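Local coordinates for protein flavin reductase (Uncultured bacterium, PDB 5CHO) that binds FAD and, as the flavin reductase component of a two-component tryptophan halogenase, probably supplies reduced flavin to its partner enzyme, at residues Gly132-Gly136 against Phe147-Leu151. Residues are numbered along the deposited sequence; the frame is centred on the assembly and turned at random.
Sequences GARTG and FECAL
The carboxylate of E148 is sandwiched in the turn formed by G132-G136: G132 CA lies over one face, 3.5 Å from E148 CD, while CB of R134 sits over the other, 3.7 Å from OE1. Glycine suits position 132, because a CB built there would lie only 2.1 Å from E148 OE1. At the edges come the donors. T135 OG1 gives its hydrogen to the anti lone pair of OE1 at 2.6 Å; T135 N reaches the same oxygen from the syn side at 2.8 Å, 28° out of the carboxylate plane. R134 N faces the gap between the two oxygens and makes weak bonds to both, the straighter one to OE2 at 3.4 Å. The turn joins strands 129-131 and 138-140 and is closed by G136 N to G132 O at 2.7 Å, whereas E148 belongs to strand 145-157 of the main antiparallel sheet, in a family of FMN-binding split-barrel proteins. With chi2 at -178°, the E148 chain runs extended from that sheet into the turn. Replacing E148 with a leucine would probably leave the N-H of T135 and its hydroxyl without their shared acceptor and the turn less firmly held to the strand. T169 OG1, on neighbouring strand 160-172, binds OE2, and T135 OG1 also accepts from A137 N.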
loop_
_atom_site.group_PDB
_atom_site.type_symbol
_atom_site.label_atom_id
_atom_site.label_comp_id
_atom_site.label_asym_id
_atom_site.label_seq_id
_atom_site.Cartn_x
_atom_site.Cartn_y
_atom_site.Cartn_z
ATOM N N GLY A 132 0.359 0.087 23.551
ATOM C CA GLY A 132 -0.739 0.952 23.174
ATOM C C GLY A 132 -1.766 0.989 24.288
ATOM O O GLY A 132 -2.158 -0.048 24.825
ATOM N N ALA A 133 -2.205 2.193 24.632
ATOM C CA ALA A 133 -3.093 2.402 25.770
ATOM C C ALA A 133 -4.435 1.688 25.600
ATOM O O ALA A 133 -5.020 1.225 26.579
ATOM C CB ALA A 133 -3.312 3.895 25.990
ATOM N N ARG A 134 -4.915 1.602 24.364
ATOM C CA ARG A 134 -6.234 1.038 24.089
ATOM C C ARG A 134 -6.234 -0.465 23.837
ATOM O O ARG A 134 -7.207 -1.147 24.159
ATOM C CB ARG A 134 -6.859 1.736 22.882
ATOM C CG ARG A 134 -7.171 3.201 23.103
ATOM C CD ARG A 134 -8.286 3.361 24.128
ATOM N NE ARG A 134 -9.531 2.747 23.674
ATOM C CZ ARG A 134 -10.384 3.318 22.829
ATOM N NH1 ARG A 134 -10.135 4.526 22.338
ATOM N NH2 ARG A 134 -11.493 2.679 22.471
ATOM N N THR A 135 -5.145 -0.979 23.275
ATOM C CA THR A 135 -5.094 -2.369 22.829
ATOM C C THR A 135 -4.008 -3.163 23.539
ATOM O O THR A 135 -4.008 -4.392 23.496
ATOM C CB THR A 135 -4.847 -2.444 21.314
ATOM O OG1 THR A 135 -3.560 -1.890 21.013
ATOM C CG2 THR A 135 -5.923 -1.672 20.564
ATOM N N GLY A 136 -3.090 -2.462 24.198
ATOM C CA GLY A 136 -1.927 -3.103 24.789
ATOM C C GLY A 136 -0.964 -3.673 23.763
ATOM O O GLY A 136 -0.049 -4.414 24.118
ATOM N N PHE A 147 -0.319 3.527 15.221
ATOM C CA PHE A 147 -1.758 3.317 15.094
ATOM C C PHE A 147 -2.184 2.173 16.003
ATOM O O PHE A 147 -1.455 1.194 16.149
ATOM C CB PHE A 147 -2.180 2.973 13.660
ATOM C CG PHE A 147 -1.777 3.986 12.627
ATOM C CD1 PHE A 147 -2.633 5.020 12.266
ATOM C CD2 PHE A 147 -0.539 3.900 12.010
ATOM C CE1 PHE A 147 -2.256 5.947 11.307
ATOM C CE2 PHE A 147 -0.162 4.817 11.050
ATOM C CZ PHE A 147 -1.020 5.845 10.701
ATOM N N GLU A 148 -3.358 2.302 16.613
ATOM C CA GLU A 148 -4.032 1.160 17.226
ATOM C C GLU A 148 -5.340 0.938 16.496
ATOM O O GLU A 148 -6.035 1.894 16.148
ATOM C CB GLU A 148 -4.295 1.370 18.719
ATOM C CG GLU A 148 -3.053 1.499 19.574
ATOM C CD GLU A 148 -3.392 1.646 21.044
ATOM O OE1 GLU A 148 -3.508 0.610 21.733
ATOM O OE2 GLU A 148 -3.554 2.793 21.511
ATOM N N CYS A 149 -5.675 -0.326 16.273
ATOM C CA CYS A 149 -6.829 -0.669 15.461
ATOM C C CYS A 149 -7.633 -1.801 16.068
ATOM O O CYS A 149 -7.091 -2.670 16.747
ATOM C CB CYS A 149 -6.375 -1.072 14.056
ATOM S SG CYS A 149 -5.214 0.073 13.279
ATOM N N ALA A 150 -8.935 -1.771 15.815
ATOM C CA ALA A 150 -9.807 -2.895 16.101
ATOM C C ALA A 150 -10.151 -3.565 14.786
ATOM O O ALA A 150 -10.447 -2.885 13.806
ATOM C CB ALA A 150 -11.055 -2.441 16.811
ATOM N N LEU A 151 -10.121 -4.892 14.761
ATOM C CA LEU A 151 -10.405 -5.611 13.535
ATOM C C LEU A 151 -11.868 -5.415 13.143
ATOM O O LEU A 151 -12.785 -5.766 13.885
ATOM C CB LEU A 151 -10.063 -7.094 13.698
ATOM C CG LEU A 151 -10.343 -7.997 12.494
ATOM C CD1 LEU A 151 -9.618 -7.487 11.257
ATOM C CD2 LEU A 151 -9.931 -9.428 12.803
#